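Local atomic coordinates of flavin-containing monooxygenase (Allium sativum, PDB entry 6WPU), a protein that probably uses bound FAD to oxygenate the sulfur of S-allyl-L-cysteine, a step consistent with the making of garlic's sulfoxide flavour precursors. Residues S76-V81 / T184-A189; Q201-N206 / H292-V297; E348-W353 / D403-E408. One frame throughout, in Å; residues are numbered along the deposited sequence. Where two conformers were deposited one is given.

Contact 1 (S76-V81 / T184-A189); sequences SSRPIV and TEPRFA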
loop_
_atom_site.group_PDB
_atom_site.type_symbol
_atom_site.label_atom_id
_atom_site.label_comp_id
_atom_site.label_asym_id
_atom_site.label_seq_id
_atom_site.Cartn_x
_atom_site.Cartn_y
_atom_site.Cartn_z
ATOM N N SER A 76 0.744 3.536 -22.135
ATOM C CA SER A 76 0.134 2.251 -21.793
ATOM C C SER A 76 1.012 1.066 -22.169
ATOM O O SER A 76 0.875 -0.002 -21.569
ATOM C CB SER A 76 -1.236 2.114 -22.458
ATOM O OG SER A 76 -1.102 2.132 -23.867
ATOM N N SER A 77 1.913 1.224 -23.131
ATOM C CA SER A 77 2.796 0.142 -23.537
ATOM C C SER A 77 4.129 0.153 -22.787
ATOM O O SER A 77 5.055 -0.564 -23.183
ATOM C CB SER A 77 3.049 0.211 -25.046
ATOM O OG SER A 77 3.926 1.292 -25.336
ATOM N N ARG A 78 4.253 0.955 -21.731
ATOM C CA ARG A 78 5.539 1.104 -21.071
ATOM C C ARG A 78 5.875 -0.149 -20.259
ATOM O O ARG A 78 4.975 -0.829 -19.756
ATOM C CB ARG A 78 5.527 2.323 -20.149
ATOM C CG ARG A 78 4.714 2.121 -18.855
ATOM C CD ARG A 78 4.384 3.450 -18.154
ATOM N NE ARG A 78 3.703 3.180 -16.892
ATOM C CZ ARG A 78 2.394 2.981 -16.792
ATOM N NH1 ARG A 78 1.644 3.040 -17.887
ATOM N NH2 ARG A 78 1.840 2.712 -15.606
ATOM N N PRO A 79 7.162 -0.490 -20.137
ATOM C CA PRO A 79 7.569 -1.457 -19.106
ATOM C C PRO A 79 7.170 -0.934 -17.736
ATOM O O PRO A 79 7.202 0.277 -17.479
ATOM C CB PRO A 79 9.095 -1.533 -19.252
ATOM C CG PRO A 79 9.411 -0.926 -20.562
ATOM C CD PRO A 79 8.303 0.018 -20.916
ATOM N N ILE A 80 6.782 -1.854 -16.857
ATOM C CA ILE A 80 6.295 -1.511 -15.527
ATOM C C ILE A 80 7.385 -1.825 -14.514
ATOM O O ILE A 80 7.947 -2.926 -14.523
ATOM C CB ILE A 80 4.998 -2.271 -15.183
ATOM C CG1 ILE A 80 3.893 -1.949 -16.195
ATOM C CG2 ILE A 80 4.525 -1.914 -13.754
ATOM C CD1 ILE A 80 3.627 -0.427 -16.359
ATOM N N VAL A 81 7.684 -0.867 -13.638
ATOM C CA VAL A 81 8.506 -1.122 -12.459
ATOM C C VAL A 81 7.559 -1.213 -11.273
ATOM O O VAL A 81 6.743 -0.312 -11.047
ATOM C CB VAL A 81 9.563 -0.018 -12.254
ATOM C CG1 VAL A 81 10.365 -0.304 -11.010
ATOM C CG2 VAL A 81 10.492 0.066 -13.464
ATOM N N THR A 184 1.315 0.901 -7.594
ATOM C CA THR A 184 2.105 0.819 -8.819
ATOM C C THR A 184 1.519 1.632 -9.967
ATOM O O THR A 184 2.271 2.263 -10.707
ATOM C CB THR A 184 2.253 -0.661 -9.235
ATOM O OG1 THR A 184 2.996 -1.342 -8.223
ATOM C CG2 THR A 184 3.004 -0.791 -10.555
ATOM N N GLU A 185 0.199 1.625 -10.140
ATOM C CA GLU A 185 -0.433 2.394 -11.199
ATOM C C GLU A 185 -0.756 3.792 -10.680
ATOM O O GLU A 185 -1.571 3.924 -9.754
ATOM C CB GLU A 185 -1.690 1.695 -11.683
ATOM C CG GLU A 185 -2.373 2.365 -12.874
ATOM C CD GLU A 185 -1.602 2.199 -14.190
ATOM O OE1 GLU A 185 -0.609 1.448 -14.226
ATOM O OE2 GLU A 185 -1.997 2.824 -15.195
ATOM N N PRO A 186 -0.165 4.851 -11.242
ATOM C CA PRO A 186 -0.283 6.194 -10.650
ATOM C C PRO A 186 -1.614 6.874 -10.912
ATOM O O PRO A 186 -2.285 6.636 -11.919
ATOM C CB PRO A 186 0.839 6.977 -11.350
ATOM C CG PRO A 186 0.883 6.370 -12.695
ATOM C CD PRO A 186 0.710 4.860 -12.422
ATOM N N ARG A 187 -1.974 7.768 -9.994
ATOM C CA ARG A 187 -2.965 8.789 -10.276
ATOM C C ARG A 187 -2.293 10.155 -10.171
ATOM O O ARG A 187 -1.224 10.300 -9.568
ATOM C CB ARG A 187 -4.180 8.686 -9.346
ATOM C CG ARG A 187 -4.023 9.292 -7.998
ATOM C CD ARG A 187 -5.250 9.030 -7.111
ATOM N NE ARG A 187 -6.531 9.438 -7.694
ATOM C CZ ARG A 187 -7.149 10.597 -7.445
ATOM N NH1 ARG A 187 -6.591 11.491 -6.635
ATOM N NH2 ARG A 187 -8.328 10.866 -8.013
ATOM N N PHE A 188 -2.940 11.164 -10.744
ATOM C CA PHE A 188 -2.270 12.427 -11.039
ATOM C C PHE A 188 -3.053 13.625 -10.537
ATOM O O PHE A 188 -4.256 13.552 -10.293
ATOM C CB PHE A 188 -2.050 12.578 -12.537
ATOM C CG PHE A 188 -1.207 11.507 -13.102
ATOM C CD1 PHE A 188 0.173 11.618 -13.069
ATOM C CD2 PHE A 188 -1.784 10.359 -13.621
ATOM C CE1 PHE A 188 0.956 10.613 -13.569
ATOM C CE2 PHE A 188 -1.002 9.352 -14.125
ATOM C CZ PHE A 188 0.368 9.477 -14.093
ATOM N N ALA A 189 -2.346 14.742 -10.407
ATOM C CA ALA A 189 -2.966 16.014 -10.088
ATOM C C ALA A 189 -3.424 16.696 -11.374
ATOM O O ALA A 189 -2.907 16.425 -12.460
ATOM C CB ALA A 189 -1.981 16.910 -9.335
HETATM O O HOH W 1 3.324 1.778 -13.264
HETATM O O HOH W 2 -1.314 2.494 -17.564
#
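Arg78 reaches from loop 76-81 to Glu185 on the short strand 185-186, and its NH2 makes a salt bridge with OE1 of Glu185 at 3.1 Å. The bond is bent, with 139° at the hydrogen. The carboxylate oxygen lies close to the guanidinium plane, but the nitrogen meets it from above the carboxylate plane, and the two flat groups are turned 45° apart. Two waters complete the grip. One takes a hydrogen from Arg78 NH2 and gives one to the backbone O of Thr184 at 2.8 Å; the other accepts from Arg78 NH1 and donates to Glu185 OE2. The remaining donors turn back into their own loop: NE forms a salt bridge with Glu68, and NH1 also bonds to the carbonyl of Asp75. Ile80 CD1 lies 3.4 Å above one guanidinium face, near its rim. Beside this polar network, Ile80 CG2 touches Thr184 CG2 at 3.7 Å. In Thr184, chi1 of -64° sets OG1 beside the backbone N and CG2 anti to it, which turns the methyl to Ile80; OG1 bonds to the carbonyl of His82. The Thr184 side chain is about 5 Å from the FAD, placing this loop-to-strand junction beside the flavin site of the monooxygenase fold. The guanidinium pairs with Glu68 and Glu185, probably helping both carboxylates stay ionised, and its direct and water-mediated bonds join the segments.

Contact 2 (Q201-N206 / H292-V297); sequences QMHSHN and HCTGYV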
loop_
_atom_site.group_PDB
_atom_site.type_symbol
_atom_site.label_atom_id
_atom_site.label_comp_id
_atom_site.label_asym_id
_atom_site.label_seq_id
_atom_site.Cartn_x
_atom_site.Cartn_y
_atom_site.Cartn_z
ATOM N N GLN A 201 8.108 16.879 -16.136
ATOM C CA GLN A 201 6.969 16.389 -15.371
ATOM C C GLN A 201 7.193 14.915 -15.083
ATOM O O GLN A 201 7.557 14.160 -15.993
ATOM C CB GLN A 201 5.675 16.573 -16.164
ATOM C CG GLN A 201 4.622 17.387 -15.497
ATOM C CD GLN A 201 3.271 17.250 -16.177
ATOM O OE1 GLN A 201 2.265 16.957 -15.523
ATOM N NE2 GLN A 201 3.239 17.468 -17.489
ATOM N N MET A 202 6.999 14.508 -13.827
ATOM C CA MET A 202 7.178 13.113 -13.442
ATOM C C MET A 202 6.233 12.769 -12.297
ATOM O O MET A 202 5.714 13.646 -11.603
ATOM C CB MET A 202 8.619 12.823 -13.015
ATOM C CG MET A 202 9.063 13.675 -11.824
ATOM S SD MET A 202 10.724 13.287 -11.236
ATOM C CE MET A 202 10.533 11.564 -10.729
ATOM N N HIS A 203 6.017 11.470 -12.114
ATOM C CA HIS A 203 5.299 10.938 -10.964
ATOM C C HIS A 203 6.324 10.407 -9.971
ATOM O O HIS A 203 7.381 9.913 -10.359
ATOM C CB HIS A 203 4.322 9.824 -11.381
ATOM C CG HIS A 203 3.344 9.446 -10.308
ATOM N ND1 HIS A 203 3.642 8.541 -9.312
ATOM C CD2 HIS A 203 2.078 9.869 -10.067
ATOM C CE1 HIS A 203 2.602 8.424 -8.502
ATOM N NE2 HIS A 203 1.642 9.219 -8.939
ATOM N N SER A 204 6.019 10.549 -8.682
ATOM C CA SER A 204 6.916 10.057 -7.639
ATOM C C SER A 204 7.148 8.560 -7.720
ATOM O O SER A 204 8.103 8.063 -7.112
ATOM C CB SER A 204 6.345 10.376 -6.257
ATOM O OG SER A 204 5.098 9.722 -6.062
ATOM N N HIS A 205 6.292 7.826 -8.442
ATOM C CA HIS A 205 6.551 6.407 -8.672
ATOM C C HIS A 205 7.946 6.185 -9.238
ATOM O O HIS A 205 8.553 5.139 -9.003
ATOM C CB HIS A 205 5.508 5.828 -9.624
ATOM C CG HIS A 205 5.721 4.381 -9.950
ATOM N ND1 HIS A 205 5.615 3.381 -9.005
ATOM C CD2 HIS A 205 6.000 3.764 -11.125
ATOM C CE1 HIS A 205 5.841 2.213 -9.580
ATOM N NE2 HIS A 205 6.065 2.414 -10.867
ATOM N N ASN A 206 8.484 7.167 -9.954
ATOM C CA ASN A 206 9.805 7.042 -10.546
ATOM C C ASN A 206 10.874 7.799 -9.761
ATOM O O ASN A 206 12.001 7.939 -10.247
ATOM C CB ASN A 206 9.754 7.503 -12.005
ATOM C CG ASN A 206 8.849 6.617 -12.842
ATOM O OD1 ASN A 206 9.032 5.401 -12.874
ATOM N ND2 ASN A 206 7.857 7.208 -13.496
ATOM N N HIS A 292 4.435 14.815 -9.380
ATOM C CA HIS A 292 3.152 14.449 -8.766
ATOM C C HIS A 292 3.407 13.406 -7.683
ATOM O O HIS A 292 3.819 12.284 -7.990
ATOM C CB HIS A 292 2.170 13.870 -9.784
ATOM C CG HIS A 292 1.904 14.739 -10.971
ATOM N ND1 HIS A 292 0.632 15.124 -11.334
ATOM C CD2 HIS A 292 2.738 15.263 -11.903
ATOM C CE1 HIS A 292 0.697 15.867 -12.426
ATOM N NE2 HIS A 292 1.963 15.964 -12.793
ATOM N N CYS A 293 3.195 13.766 -6.420
ATOM C CA CYS A 293 3.166 12.760 -5.348
ATOM C C CYS A 293 1.719 12.527 -4.924
ATOM O O CYS A 293 1.336 12.671 -3.772
ATOM C CB CYS A 293 4.047 13.189 -4.167
ATOM S SG CYS A 293 4.583 11.811 -3.035
ATOM N N THR A 294 0.909 12.169 -5.918
ATOM C CA THR A 294 -0.539 12.112 -5.793
ATOM C C THR A 294 -1.072 10.685 -5.660
ATOM O O THR A 294 -2.284 10.480 -5.755
ATOM C CB THR A 294 -1.163 12.807 -7.002
ATOM O OG1 THR A 294 -0.372 12.507 -8.164
ATOM C CG2 THR A 294 -1.179 14.331 -6.802
ATOM N N GLY A 295 -0.207 9.705 -5.453
ATOM C CA GLY A 295 -0.660 8.361 -5.129
ATOM C C GLY A 295 -0.991 7.508 -6.343
ATOM O O GLY A 295 -0.519 7.726 -7.468
ATOM N N TYR A 296 -1.838 6.510 -6.092
ATOM C CA TYR A 296 -2.008 5.398 -7.011
ATOM C C TYR A 296 -3.478 5.034 -7.135
ATOM O O TYR A 296 -4.338 5.538 -6.406
ATOM C CB TYR A 296 -1.184 4.191 -6.552
ATOM C CG TYR A 296 0.282 4.521 -6.527
ATOM C CD1 TYR A 296 1.080 4.285 -7.645
ATOM C CD2 TYR A 296 0.866 5.095 -5.398
ATOM C CE1 TYR A 296 2.425 4.610 -7.646
ATOM C CE2 TYR A 296 2.213 5.431 -5.388
ATOM C CZ TYR A 296 2.985 5.188 -6.513
ATOM O OH TYR A 296 4.322 5.533 -6.511
ATOM N N VAL A 297 -3.761 4.148 -8.093
ATOM C CA VAL A 297 -5.098 3.608 -8.288
ATOM C C VAL A 297 -5.004 2.085 -8.225
ATOM O O VAL A 297 -3.935 1.487 -8.393
ATOM C CB VAL A 297 -5.742 4.061 -9.613
ATOM C CG1 VAL A 297 -5.823 5.587 -9.684
ATOM C CG2 VAL A 297 -4.966 3.520 -10.785
HETATM O O HOH W 3 5.413 7.347 -4.767
HETATM O O HOH W 4 2.579 9.342 -5.071
#
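His203 and His292 pair as parallel neighbours, CA to CA 4.7 Å, where strands 200-203 and 289-292 run side by side in the mixed sheet of this flavin-containing monooxygenase. His292 N donates to Met202 O at 2.8 Å, and Ser204 N returns a bond to His292 O at 2.9 Å, just as segment 201-206 turns into a 3-10 segment. The same carbonyl oxygen sits over the centre of the His203 imidazole. At the start of the pair, His292 NE2 points in its ring plane to a lone pair of Gln201 OE1, 2.9 Å away, with amide and ring nearly coplanar; His292 ND1 is used by Ala189 N. CG of His203 lies anti to its backbone N (chi1 -167°), carrying the ring across to segment 292-297. There its edge meets the face of Tyr296, planes 67° apart, in an aromatic cluster with His205. His203 ND1 accepts from His205 N, and NE2 makes weak bonds to Gly295 O and to Arg187 O. The Tyr296 hydroxyl bonds to Ser84, as does His205 ND1. One water bridges Tyr296 OH to Ser204 OG, and a second links Ser204 OG to Gly295 N, lying 2.8 Å from that nitrogen.

Contact 3 (E348-W353 / D403-E408); sequences ELQSKW and DWLANE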
loop_
_atom_site.group_PDB
_atom_site.type_symbol
_atom_site.label_atom_id
_atom_site.label_comp_id
_atom_site.label_asym_id
_atom_site.label_seq_id
_atom_site.Cartn_x
_atom_site.Cartn_y
_atom_site.Cartn_z
ATOM N N GLU A 348 -2.807 -9.945 7.585
ATOM C CA GLU A 348 -2.785 -11.178 8.361
ATOM C C GLU A 348 -4.190 -11.560 8.798
ATOM O O GLU A 348 -4.626 -12.709 8.621
ATOM C CB GLU A 348 -1.863 -10.992 9.571
ATOM C CG GLU A 348 -1.650 -12.210 10.494
ATOM C CD GLU A 348 -0.646 -11.886 11.623
ATOM O OE1 GLU A 348 -0.347 -10.678 11.832
ATOM O OE2 GLU A 348 -0.147 -12.823 12.292
ATOM N N LEU A 349 -4.930 -10.595 9.343
ATOM C CA LEU A 349 -6.259 -10.890 9.860
ATOM C C LEU A 349 -7.258 -11.106 8.730
ATOM O O LEU A 349 -8.139 -11.968 8.833
ATOM C CB LEU A 349 -6.705 -9.776 10.792
ATOM C CG LEU A 349 -5.915 -9.724 12.095
ATOM C CD1 LEU A 349 -6.177 -8.401 12.825
ATOM C CD2 LEU A 349 -6.265 -10.929 12.996
ATOM N N GLN A 350 -7.125 -10.355 7.634
ATOM C CA GLN A 350 -7.974 -10.602 6.475
ATOM C C GLN A 350 -7.812 -12.025 5.963
ATOM O O GLN A 350 -8.794 -12.699 5.643
ATOM C CB GLN A 350 -7.654 -9.619 5.356
ATOM C CG GLN A 350 -8.148 -8.214 5.585
ATOM C CD GLN A 350 -7.915 -7.353 4.367
ATOM O OE1 GLN A 350 -6.912 -7.516 3.675
ATOM N NE2 GLN A 350 -8.842 -6.440 4.088
ATOM N N SER A 351 -6.576 -12.488 5.842
ATOM C CA SER A 351 -6.384 -13.789 5.229
ATOM C C SER A 351 -6.705 -14.898 6.222
ATOM O O SER A 351 -7.136 -15.981 5.819
ATOM C CB SER A 351 -4.960 -13.899 4.685
ATOM O OG SER A 351 -4.014 -13.659 5.708
ATOM N N LYS A 352 -6.549 -14.618 7.518
ATOM C CA LYS A 352 -7.024 -15.532 8.549
ATOM C C LYS A 352 -8.537 -15.711 8.449
ATOM O O LYS A 352 -9.055 -16.827 8.568
ATOM C CB LYS A 352 -6.617 -14.997 9.926
ATOM C CG LYS A 352 -6.560 -16.021 11.046
ATOM C CD LYS A 352 -6.145 -15.358 12.367
ATOM C CE LYS A 352 -4.694 -14.869 12.345
ATOM N NZ LYS A 352 -3.721 -16.013 12.385
ATOM N N TRP A 353 -9.256 -14.619 8.199
ATOM C CA TRP A 353 -10.700 -14.678 8.011
ATOM C C TRP A 353 -11.057 -15.459 6.752
ATOM O O TRP A 353 -11.922 -16.352 6.780
ATOM C CB TRP A 353 -11.244 -13.254 7.940
ATOM C CG TRP A 353 -12.725 -13.126 7.835
ATOM C CD1 TRP A 353 -13.672 -13.837 8.530
ATOM C CD2 TRP A 353 -13.439 -12.219 6.991
ATOM N NE1 TRP A 353 -14.934 -13.431 8.159
ATOM C CE2 TRP A 353 -14.818 -12.430 7.221
ATOM C CE3 TRP A 353 -13.048 -11.249 6.055
ATOM C CZ2 TRP A 353 -15.808 -11.704 6.556
ATOM C CZ3 TRP A 353 -14.032 -10.525 5.400
ATOM C CH2 TRP A 353 -15.398 -10.757 5.658
ATOM N N ASP A 403 -10.061 -5.635 14.681
ATOM C CA ASP A 403 -10.675 -6.374 15.781
ATOM C C ASP A 403 -11.928 -7.108 15.323
ATOM O O ASP A 403 -12.199 -8.222 15.788
ATOM C CB ASP A 403 -11.003 -5.440 16.945
ATOM C CG ASP A 403 -9.777 -5.067 17.760
ATOM O OD1 ASP A 403 -8.728 -5.711 17.582
ATOM O OD2 ASP A 403 -9.860 -4.122 18.576
ATOM N N TRP A 404 -12.713 -6.502 14.424
ATOM C CA TRP A 404 -13.855 -7.219 13.863
ATOM C C TRP A 404 -13.402 -8.502 13.168
ATOM O O TRP A 404 -14.009 -9.566 13.342
ATOM C CB TRP A 404 -14.631 -6.326 12.891
ATOM C CG TRP A 404 -15.881 -6.990 12.392
ATOM C CD1 TRP A 404 -17.118 -6.928 12.957
ATOM C CD2 TRP A 404 -16.005 -7.852 11.249
ATOM N NE1 TRP A 404 -18.011 -7.689 12.236
ATOM C CE2 TRP A 404 -17.353 -8.267 11.183
ATOM C CE3 TRP A 404 -15.110 -8.308 10.277
ATOM C CZ2 TRP A 404 -17.829 -9.109 10.185
ATOM C CZ3 TRP A 404 -15.583 -9.153 9.278
ATOM C CH2 TRP A 404 -16.935 -9.539 9.239
ATOM N N LEU A 405 -12.326 -8.422 12.390
ATOM C CA LEU A 405 -11.786 -9.618 11.762
ATOM C C LEU A 405 -11.305 -10.611 12.814
ATOM O O LEU A 405 -11.595 -11.810 12.730
ATOM C CB LEU A 405 -10.652 -9.242 10.806
ATOM C CG LEU A 405 -11.024 -8.488 9.523
ATOM C CD1 LEU A 405 -9.779 -7.953 8.817
ATOM C CD2 LEU A 405 -11.809 -9.381 8.606
ATOM N N ALA A 406 -10.578 -10.125 13.827
ATOM C CA ALA A 406 -10.097 -11.016 14.883
ATOM C C ALA A 406 -11.253 -11.723 15.583
ATOM O O ALA A 406 -11.180 -12.927 15.875
ATOM C CB ALA A 406 -9.259 -10.233 15.894
ATOM N N ASN A 407 -12.336 -10.998 15.854
ATOM C CA ASN A 407 -13.469 -11.640 16.502
ATOM C C ASN A 407 -14.140 -12.657 15.588
ATOM O O ASN A 407 -14.643 -13.680 16.065
ATOM C CB ASN A 407 -14.473 -10.596 16.973
ATOM C CG ASN A 407 -15.537 -11.196 17.869
ATOM O OD1 ASN A 407 -15.315 -11.393 19.064
ATOM N ND2 ASN A 407 -16.688 -11.518 17.292
ATOM N N GLU A 408 -14.146 -12.417 14.277
ATOM C CA GLU A 408 -14.697 -13.418 13.368
ATOM C C GLU A 408 -13.889 -14.707 13.419
ATOM O O GLU A 408 -14.456 -15.804 13.408
ATOM C CB GLU A 408 -14.745 -12.864 11.945
ATOM C CG GLU A 408 -15.835 -11.838 11.747
ATOM C CD GLU A 408 -17.207 -12.414 12.085
ATOM O OE1 GLU A 408 -17.676 -13.321 11.361
ATOM O OE2 GLU A 408 -17.799 -11.972 13.088
HETATM O O HOH W 5 -17.824 -13.917 8.843
#
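Trp353 presents one face of its indole to segment 403-408, and Trp404 and Leu405 both come up on that side. The Trp404 six-membered ring arrives edge first, in a T-shaped pair with centroids 5.2 Å apart and planes at 83°. Its CZ3 and CH2 do the touching, CH2 lying 3.6 Å from Trp353 CZ2. On the same side of the ring plane as Trp404, but near another part of the rim, Leu405 pushes in the methyl CD2, 3.4 Å from Trp353 CE3. The indole can lie there because CG of Trp353 is anti to the backbone N (chi1 -176°), which swings the ring out toward the other helix. Glu408 runs alongside it, pointing the same way, with its CB 3.7 Å from Trp353 CD1 and its carboxylate almost perpendicular to the indole. A water in the indole plane accepts from Trp353 NE1 at 3.0 Å and donates to Glu408 OE1, giving the polar edge of the ring a partner. These side chains join helices 343-358 and 398-409, whose local axes come within 9.0 Å at a crossing angle of 32°, a roughly parallel helix pair with no direct hydrogen bond between the two segments. Closest in the backbone are Leu349 and Leu405, whose CB atoms meet at 4.0 Å. Leu405 is forked between two neighbours: while CD2 meets Trp353, CD1 rests against Gln350 CG at 3.6 Å. Beyond CG the extended chain leads the Gln350 amide away from Leu405, OE1 accepting from Gly336 N and NE2 bonding to the hydroxyl of Tyr401. Leu349 also touches Ala406, CD2 against CB. Phe324 adds another edge-to-face partner to Trp353, and Lys321 makes a cation-pi contact with Trp404.

From the N terminus, strand 24-28 and helix 32-43, with a probable Rossmann-type GxGxxG turn at the FAD, precede 76-81. Contact 1 closes a loop of 102 residues when the chain returns at 184-189. Contact 2 then opens at 201-206 and closes 85 residues later at 292-297; contact 3, between 348-353 and 403-408, spans 49. The three follow in series, neither nesting nor crossing. Contacts 1 and 2 meet: strands 185-186 and 296-297 pair antiparallel and Arg187 O bonds to Thr294 OG1, so this small sheet links the early loop to the chain leaving the mixed sheet at His292. Contact 3 joins two later helices on the opposite side of the chain's centre, about 32 Å from each between centres.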